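Local coordinates for ComZ (Thermus thermophilus, PDB 6QVI), which probably acts as a DNA receptor at the pilus tip during natural transformation, combining a pseudopilin-like domain with a beta-solenoid domain, at residues 365-370 and 388-393; 33-38 and 57-62. One frame throughout, in Å; residues are numbered along the deposited sequence.

Interaction 1: 365-370 and 388-393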
ATOM      1  N   GLN A 365      18.970  13.444  22.711  1.00183.14           N
ATOM      2  CA  GLN A 365      18.220  12.923  21.576  1.00182.52           C
ATOM      3  C   GLN A 365      18.872  11.631  21.050  1.00176.35           C
ATOM      4  O   GLN A 365      19.857  11.691  20.316  1.00178.48           O
ATOM      5  CB  GLN A 365      18.014  14.044  20.531  1.00191.06           C
ATOM      6  CG  GLN A 365      16.705  13.784  19.860  1.00190.96           C
ATOM      7  CD  GLN A 365      17.031  12.756  18.867  1.00190.66           C
ATOM      8  OE1 GLN A 365      18.047  12.910  18.199  1.00194.49           O
ATOM      9  NE2 GLN A 365      16.383  11.615  18.906  1.00186.53           N
ATOM     10  N   GLU A 366      18.427  10.463  21.513  1.00157.78           N
ATOM     11  CA  GLU A 366      19.050   9.175  21.161  1.00137.40           C
ATOM     12  C   GLU A 366      19.163   8.717  19.718  1.00122.54           C
ATOM     13  O   GLU A 366      18.690   9.348  18.800  1.00126.05           O
ATOM     14  CB  GLU A 366      18.446   8.055  21.976  1.00130.91           C
ATOM     15  CG  GLU A 366      17.951   8.476  23.334  1.00130.42           C
ATOM     16  CD  GLU A 366      18.891   9.412  24.023  1.00137.21           C
ATOM     17  OE1 GLU A 366      20.056   9.434  23.650  1.00139.50           O
ATOM     18  OE2 GLU A 366      18.468  10.106  24.957  1.00142.68           O
ATOM     19  N   LEU A 367      19.788   7.572  19.524  1.00105.67           N
ATOM     20  CA  LEU A 367      19.986   7.081  18.184  1.00 95.56           C
ATOM     21  C   LEU A 367      19.903   5.583  18.121  1.00 91.62           C
ATOM     22  O   LEU A 367      20.418   4.890  18.969  1.00 95.46           O
ATOM     23  CB  LEU A 367      21.327   7.546  17.672  1.00 97.86           C
ATOM     24  CG  LEU A 367      21.570   7.181  16.225  1.00 98.77           C
ATOM     25  CD1 LEU A 367      20.376   7.658  15.450  1.00 94.53           C
ATOM     26  CD2 LEU A 367      22.827   7.808  15.674  1.00105.65           C
ATOM     27  N   LEU A 368      19.244   5.094  17.090  1.00 90.47           N
ATOM     28  CA  LEU A 368      19.055   3.689  16.886  1.00 87.67           C
ATOM     29  C   LEU A 368      19.235   3.454  15.424  1.00 84.79           C
ATOM     30  O   LEU A 368      18.379   3.766  14.646  1.00 84.98           O
ATOM     31  CB  LEU A 368      17.653   3.338  17.298  1.00 86.33           C
ATOM     32  CG  LEU A 368      17.082   2.132  16.624  1.00 78.08           C
ATOM     33  CD1 LEU A 368      18.172   1.104  16.644  1.00 74.76           C
ATOM     34  CD2 LEU A 368      15.919   1.669  17.457  1.00 75.88           C
ATOM     35  N   GLU A 369      20.373   2.919  15.046  1.00 81.43           N
ATOM     36  CA  GLU A 369      20.652   2.681  13.659  1.00 88.20           C
ATOM     37  C   GLU A 369      20.397   1.246  13.373  1.00 90.75           C
ATOM     38  O   GLU A 369      20.667   0.413  14.199  1.00 95.66           O
ATOM     39  CB  GLU A 369      22.106   2.987  13.369  1.00 88.97           C
ATOM     40  CG  GLU A 369      22.713   4.029  14.284  1.00 94.08           C
ATOM     41  CD  GLU A 369      24.213   4.142  14.135  1.00103.13           C
ATOM     42  OE1 GLU A 369      24.901   4.190  15.158  1.00106.68           O
ATOM     43  OE2 GLU A 369      24.706   4.189  13.003  1.00105.15           O
ATOM     44  N   VAL A 370      19.852   0.952  12.205  1.00 81.64           N
ATOM     45  CA  VAL A 370      19.568  -0.414  11.839  1.00 76.97           C
ATOM     46  C   VAL A 370      20.169  -0.694  10.474  1.00 89.36           C
ATOM     47  O   VAL A 370      19.890   0.020   9.543  1.00 92.63           O
ATOM     48  CB  VAL A 370      18.064  -0.661  11.790  1.00 66.61           C
ATOM     49  CG1 VAL A 370      17.791  -2.101  11.513  1.00 64.39           C
ATOM     50  CG2 VAL A 370      17.404  -0.320  13.099  1.00 64.15           C
ATOM     51  N   ASP A 388      15.897   8.893  17.571  1.00110.31           N
ATOM     52  CA  ASP A 388      15.996   9.185  16.175  1.00115.37           C
ATOM     53  C   ASP A 388      16.458   7.927  15.521  1.00112.33           C
ATOM     54  O   ASP A 388      17.253   7.205  16.094  1.00110.86           O
ATOM     55  CB  ASP A 388      17.073  10.221  15.953  1.00123.94           C
ATOM     56  CG  ASP A 388      16.525  11.568  15.667  1.00132.62           C
ATOM     57  OD1 ASP A 388      15.457  11.902  16.203  1.00136.57           O
ATOM     58  OD2 ASP A 388      17.179  12.300  14.916  1.00137.88           O
ATOM     59  N   TYR A 389      16.003   7.648  14.318  1.00107.58           N
ATOM     60  CA  TYR A 389      16.467   6.436  13.708  1.00106.55           C
ATOM     61  C   TYR A 389      17.142   6.688  12.420  1.00107.97           C
ATOM     62  O   TYR A 389      17.005   7.734  11.858  1.00108.16           O
ATOM     63  CB  TYR A 389      15.361   5.409  13.577  1.00102.49           C
ATOM     64  CG  TYR A 389      14.312   5.679  12.545  1.00 99.55           C
ATOM     65  CD1 TYR A 389      14.613   5.687  11.213  1.00 95.98           C
ATOM     66  CD2 TYR A 389      13.007   5.880  12.915  1.00101.80           C
ATOM     67  CE1 TYR A 389      13.639   5.912  10.276  1.00 96.44           C
ATOM     68  CE2 TYR A 389      12.031   6.109  11.988  1.00 97.05           C
ATOM     69  CZ  TYR A 389      12.357   6.119  10.674  1.00 95.41           C
ATOM     70  OH  TYR A 389      11.377   6.340   9.762  1.00 93.22           O
ATOM     71  N   ARG A 390      17.932   5.721  12.004  1.00108.25           N
ATOM     72  CA  ARG A 390      18.643   5.764  10.759  1.00106.66           C
ATOM     73  C   ARG A 390      18.595   4.340  10.302  1.00103.31           C
ATOM     74  O   ARG A 390      18.905   3.456  11.067  1.00102.86           O
ATOM     75  CB  ARG A 390      20.090   6.148  10.978  1.00108.42           C
ATOM     76  CG  ARG A 390      20.312   7.543  11.516  1.00111.29           C
ATOM     77  CD  ARG A 390      21.724   7.690  12.054  1.00117.44           C
ATOM     78  NE  ARG A 390      22.649   8.248  11.081  1.00119.57           N
ATOM     79  CZ  ARG A 390      23.479   9.241  11.352  1.00120.81           C
ATOM     80  NH1 ARG A 390      23.493   9.763  12.560  1.00121.57           N
ATOM     81  NH2 ARG A 390      24.292   9.706  10.422  1.00123.26           N
ATOM     82  N   ALA A 391      18.219   4.095   9.060  1.00 99.45           N
ATOM     83  CA  ALA A 391      18.130   2.730   8.605  1.00 97.78           C
ATOM     84  C   ALA A 391      18.526   2.556   7.179  1.00106.33           C
ATOM     85  O   ALA A 391      18.208   3.372   6.354  1.00109.77           O
ATOM     86  CB  ALA A 391      16.719   2.248   8.775  1.00 93.07           C
ATOM     87  N   GLN A 392      19.199   1.461   6.879  1.00107.73           N
ATOM     88  CA  GLN A 392      19.579   1.210   5.519  1.00102.62           C
ATOM     89  C   GLN A 392      19.784  -0.240   5.286  1.00 95.02           C
ATOM     90  O   GLN A 392      19.933  -0.995   6.202  1.00 98.08           O
ATOM     91  CB  GLN A 392      20.843   1.957   5.166  1.00107.16           C
ATOM     92  CG  GLN A 392      21.955   1.870   6.178  1.00110.87           C
ATOM     93  CD  GLN A 392      23.275   2.282   5.578  1.00116.01           C
ATOM     94  OE1 GLN A 392      23.602   1.908   4.459  1.00123.31           O
ATOM     95  NE2 GLN A 392      24.038   3.057   6.318  1.00113.48           N
ATOM     96  N   SER A 393      19.746  -0.628   4.032  1.00 90.12           N
ATOM     97  CA  SER A 393      19.958  -1.994   3.655  1.00 87.49           C
ATOM     98  C   SER A 393      20.768  -1.880   2.413  1.00100.26           C
ATOM     99  O   SER A 393      20.272  -2.001   1.315  1.00100.17           O
ATOM    100  CB  SER A 393      18.650  -2.679   3.360  1.00 83.82           C
ATOM    101  OG  SER A 393      17.812  -2.648   4.487  1.00 85.16           O
TER
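At Q365 the chain bends at chi2, so the amide swings across the D388 carboxylate with the two planes 46° apart. NE2 gives a weak hydrogen bond to the carbonyl of E366, but its angle to D388 OD1 is poor, and the side chain is badly ordered. The firm partner of OD1 is R197, in a salt bridge. E366 O also accepts D388 N at 3.1 Å; this bond is nearly straight (164°), although the donor sits above the carbonyl plane. The E366 carboxylate turns elsewhere, to T362 and R385.

L367 shares a face with E369, D388 and R390. Its CG is anti to the backbone N, which brings CD1 to 3.7 Å from R390 CD and places CD2 obliquely beside the guanidinium. L368 uses both backbone groups: its N donates to D388 O at 3.1 Å, almost along the C=O axis, while its O accepts R390 N in a weak bond of 3.3 Å. The E369 carboxylate makes no ion pair with R390, OE2 lying 4.9 Å from NE. V370 then repeats the backbone pattern of L368, its N reaching R390 O at 2.9 Å and its O receiving Q392 N at 3.1 Å. Its CB meets that of A391 on the other face, the face of L368 and Y389.

The segment axes run 11° apart in direction, and L368 and V370 each bond to the two residues flanking their opposite number (Y389 and A391), while L367 and E369 make no such bonds, the signature of parallel pairing. This is consistent with successive coils of the beta-solenoid domain, since 387-392 pairs in parallel with both 366-371 and 419-421. Strand 357-360 flanks 366-371 antiparallel, and V370 and A391 both rest on A399 of strand 398-406.

Interaction 2: 33-38 and 57-62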
ATOM      1  N   PHE A  33      -0.290  -1.397 -23.410  1.00 65.51           N
ATOM      2  CA  PHE A  33       0.515  -2.078 -22.409  1.00 67.20           C
ATOM      3  C   PHE A  33       1.329  -1.085 -21.594  1.00 68.51           C
ATOM      4  O   PHE A  33       1.575  -1.318 -20.404  1.00 67.26           O
ATOM      5  CB  PHE A  33       1.455  -3.101 -23.073  1.00 64.01           C
ATOM      6  CG  PHE A  33       2.373  -3.822 -22.098  1.00 62.00           C
ATOM      7  CD1 PHE A  33       3.683  -3.407 -21.920  1.00 68.56           C
ATOM      8  CD2 PHE A  33       1.929  -4.894 -21.356  1.00 63.40           C
ATOM      9  CE1 PHE A  33       4.542  -4.058 -21.027  1.00 70.58           C
ATOM     10  CE2 PHE A  33       2.782  -5.531 -20.422  1.00 63.72           C
ATOM     11  CZ  PHE A  33       4.075  -5.117 -20.270  1.00 65.39           C
ATOM     12  N   GLN A  34       1.777   0.010 -22.209  1.00 64.37           N
ATOM     13  CA  GLN A  34       2.578   0.948 -21.440  1.00 67.28           C
ATOM     14  C   GLN A  34       1.703   1.744 -20.481  1.00 60.87           C
ATOM     15  O   GLN A  34       2.131   2.086 -19.374  1.00 68.12           O
ATOM     16  CB  GLN A  34       3.359   1.894 -22.344  1.00 75.52           C
ATOM     17  CG  GLN A  34       4.420   2.595 -21.535  1.00 96.66           C
ATOM     18  CD  GLN A  34       4.880   3.899 -22.128  1.00111.80           C
ATOM     19  OE1 GLN A  34       4.206   4.924 -21.986  1.00119.64           O
ATOM     20  NE2 GLN A  34       6.051   3.893 -22.738  1.00116.02           N
ATOM     21  N   GLN A  35       0.456   1.997 -20.868  1.00 61.92           N
ATOM     22  CA  GLN A  35      -0.500   2.555 -19.931  1.00 70.25           C
ATOM     23  C   GLN A  35      -0.792   1.569 -18.809  1.00 72.60           C
ATOM     24  O   GLN A  35      -1.131   1.986 -17.698  1.00 64.96           O
ATOM     25  CB  GLN A  35      -1.778   2.939 -20.674  1.00 68.65           C
ATOM     26  CG  GLN A  35      -1.649   4.252 -21.442  1.00 71.10           C
ATOM     27  CD  GLN A  35      -1.917   5.444 -20.546  1.00 76.28           C
ATOM     28  OE1 GLN A  35      -2.933   5.490 -19.862  1.00 79.63           O
ATOM     29  NE2 GLN A  35      -0.991   6.391 -20.513  1.00 82.63           N
ATOM     30  N   TYR A  36      -0.642   0.261 -19.077  1.00 74.84           N
ATOM     31  CA  TYR A  36      -0.842  -0.746 -18.045  1.00 69.42           C
ATOM     32  C   TYR A  36       0.334  -0.812 -17.071  1.00 71.54           C
ATOM     33  O   TYR A  36       0.132  -1.040 -15.881  1.00 81.73           O
ATOM     34  CB  TYR A  36      -1.072  -2.119 -18.680  1.00 63.48           C
ATOM     35  CG  TYR A  36      -0.670  -3.266 -17.763  1.00 69.40           C
ATOM     36  CD1 TYR A  36       0.565  -3.890 -17.886  1.00 71.02           C
ATOM     37  CD2 TYR A  36      -1.532  -3.708 -16.754  1.00 77.28           C
ATOM     38  CE1 TYR A  36       0.927  -4.914 -17.055  1.00 78.09           C
ATOM     39  CE2 TYR A  36      -1.180  -4.753 -15.906  1.00 82.07           C
ATOM     40  CZ  TYR A  36       0.056  -5.352 -16.062  1.00 86.55           C
ATOM     41  OH  TYR A  36       0.432  -6.394 -15.232  1.00 94.74           O
ATOM     42  N   VAL A  37       1.555  -0.622 -17.554  1.00 70.44           N
ATOM     43  CA  VAL A  37       2.713  -0.623 -16.663  1.00 76.93           C
ATOM     44  C   VAL A  37       2.822   0.694 -15.918  1.00 82.92           C
ATOM     45  O   VAL A  37       3.428   0.749 -14.846  1.00 93.07           O
ATOM     46  CB  VAL A  37       4.034  -0.920 -17.404  1.00 84.40           C
ATOM     47  CG1 VAL A  37       3.864  -2.068 -18.403  1.00 81.74           C
ATOM     48  CG2 VAL A  37       4.583   0.345 -18.071  1.00 83.93           C
ATOM     49  N   TRP A  38       2.304   1.789 -16.477  1.00 81.94           N
ATOM     50  CA  TRP A  38       2.431   3.020 -15.718  1.00 95.60           C
ATOM     51  C   TRP A  38       1.547   3.012 -14.481  1.00 98.24           C
ATOM     52  O   TRP A  38       1.888   3.665 -13.480  1.00 96.12           O
ATOM     53  CB  TRP A  38       2.114   4.246 -16.584  1.00 94.93           C
ATOM     54  CG  TRP A  38       2.481   5.504 -15.850  1.00112.64           C
ATOM     55  CD1 TRP A  38       3.740   5.880 -15.422  1.00122.74           C
ATOM     56  CD2 TRP A  38       1.586   6.521 -15.387  1.00113.59           C
ATOM     57  NE1 TRP A  38       3.675   7.072 -14.736  1.00124.31           N
ATOM     58  CE2 TRP A  38       2.369   7.490 -14.701  1.00123.98           C
ATOM     59  CE3 TRP A  38       0.203   6.713 -15.489  1.00102.13           C
ATOM     60  CZ2 TRP A  38       1.809   8.636 -14.129  1.00124.39           C
ATOM     61  CZ3 TRP A  38      -0.350   7.846 -14.919  1.00106.87           C
ATOM     62  CH2 TRP A  38       0.452   8.797 -14.248  1.00117.69           C
ATOM     63  N   ARG A  57     -11.617   4.249 -16.567  1.00 63.69           N
ATOM     64  CA  ARG A  57     -12.017   5.634 -16.426  1.00 63.88           C
ATOM     65  C   ARG A  57     -11.220   6.539 -17.322  1.00 65.33           C
ATOM     66  O   ARG A  57     -11.282   7.758 -17.173  1.00 72.09           O
ATOM     67  CB  ARG A  57     -11.859   6.094 -14.979  1.00 66.65           C
ATOM     68  CG  ARG A  57     -12.786   5.411 -13.998  1.00 71.72           C
ATOM     69  CD  ARG A  57     -13.633   6.444 -13.275  1.00 83.23           C
ATOM     70  NE  ARG A  57     -12.915   7.701 -13.072  1.00 84.97           N
ATOM     71  CZ  ARG A  57     -12.288   8.058 -11.960  1.00 84.77           C
ATOM     72  NH1 ARG A  57     -12.306   7.258 -10.897  1.00 93.76           N
ATOM     73  NH2 ARG A  57     -11.663   9.233 -11.920  1.00 77.31           N
ATOM     74  N   GLY A  58     -10.480   5.980 -18.253  1.00 71.10           N
ATOM     75  CA  GLY A  58      -9.771   6.778 -19.226  1.00 75.80           C
ATOM     76  C   GLY A  58      -8.298   6.451 -19.223  1.00 75.24           C
ATOM     77  O   GLY A  58      -7.814   5.618 -18.460  1.00 82.02           O
ATOM     78  N   LEU A  59      -7.587   7.139 -20.095  1.00 73.39           N
ATOM     79  CA  LEU A  59      -6.154   6.975 -20.195  1.00 72.98           C
ATOM     80  C   LEU A  59      -5.469   8.275 -19.838  1.00 80.01           C
ATOM     81  O   LEU A  59      -6.010   9.364 -20.046  1.00 88.32           O
ATOM     82  CB  LEU A  59      -5.725   6.573 -21.609  1.00 74.82           C
ATOM     83  CG  LEU A  59      -6.401   5.363 -22.216  1.00 74.46           C
ATOM     84  CD1 LEU A  59      -5.683   4.985 -23.501  1.00 81.46           C
ATOM     85  CD2 LEU A  59      -6.383   4.221 -21.241  1.00 71.97           C
ATOM     86  N   ASP A  60      -4.249   8.131 -19.330  1.00 81.43           N
ATOM     87  CA  ASP A  60      -3.389   9.248 -19.000  1.00 90.38           C
ATOM     88  C   ASP A  60      -2.363   9.288 -20.118  1.00 95.23           C
ATOM     89  O   ASP A  60      -1.212   8.879 -19.959  1.00104.48           O
ATOM     90  CB  ASP A  60      -2.754   9.052 -17.628  1.00105.03           C
ATOM     91  CG  ASP A  60      -1.995  10.275 -17.155  1.00117.24           C
ATOM     92  OD1 ASP A  60      -1.566  10.299 -15.979  1.00122.01           O
ATOM     93  OD2 ASP A  60      -1.836  11.218 -17.957  1.00119.98           O
ATOM     94  N   LEU A  61      -2.799   9.812 -21.268  1.00 92.65           N
ATOM     95  CA  LEU A  61      -1.945   9.813 -22.450  1.00 86.91           C
ATOM     96  C   LEU A  61      -0.746  10.702 -22.231  1.00100.54           C
ATOM     97  O   LEU A  61       0.354  10.399 -22.705  1.00100.25           O
ATOM     98  CB  LEU A  61      -2.743  10.316 -23.644  1.00 74.50           C
ATOM     99  CG  LEU A  61      -3.946   9.441 -23.915  1.00 68.64           C
ATOM    100  CD1 LEU A  61      -4.733   9.993 -25.030  1.00 72.81           C
ATOM    101  CD2 LEU A  61      -3.423   8.080 -24.356  1.00 66.38           C
ATOM    102  N   ASP A  62      -0.941  11.818 -21.540  1.00114.95           N
ATOM    103  CA  ASP A  62       0.210  12.606 -21.146  1.00128.30           C
ATOM    104  C   ASP A  62       1.171  11.813 -20.268  1.00128.42           C
ATOM    105  O   ASP A  62       2.391  11.909 -20.436  1.00133.32           O
ATOM    106  CB  ASP A  62      -0.204  13.856 -20.410  1.00141.37           C
ATOM    107  CG  ASP A  62       0.990  14.659 -20.010  1.00156.27           C
ATOM    108  OD1 ASP A  62       1.671  14.286 -19.034  1.00160.39           O
ATOM    109  OD2 ASP A  62       1.209  15.705 -20.666  1.00163.19           O
TER
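W38 brings the six-membered part of its indole up to the D60 carboxylate, CZ3 being 2.9 Å from OD1. The approach is oblique, with ring and carboxylate planes 80° apart. The contact belongs to the pseudopilin-like domain, where the long N-terminal helix, here 12-40, is followed by a loop that leads into the antiparallel sheet. Q35 makes the polar link between helix and loop. Its CG lies anti to the carbonyl carbon and the chain bends at chi2 (-84°), presenting the amide to the backbone of D60. OE1 accepts D60 N at 3.0 Å, and NE2 donates to D60 O at 2.6 Å, so one amide binds both polar backbone groups of one residue. Both donors stand above the carbonyl plane, NE2 markedly, its bond bent (141°). OE1 also receives NH1 of R39 and lies 3.5 Å from L59 CB. An alanine here would remove both bonds to D60 and would probably loosen the loop's hold on the helix, with the buried D60 backbone losing its amide partner. R63 adds a further tie, from NH2 to Q34 O. The D60 carboxylate organises its own loop: OD1 accepts G65 N and OD2 accepts D64 N.

In the fold
Interaction 2 closes before interaction 1 opens along the chain, and the two lie on opposite sides of its centre. Their centres are 39 Å apart and their nearest atoms about 24 Å, so neither touches the other. The separation follows the two-domain build: 33-38 and 57-62 fix a loop to the helix of the pseudopilin-like domain, whereas 365-370 and 388-393 probably join coils of the solenoid. Their chemistry differs accordingly, main chain to main chain in interaction 1 and a side-chain amide to main chain in interaction 2. No ligand marks a binding site at either contact, so their geometry alone does not locate the probable DNA-binding surface.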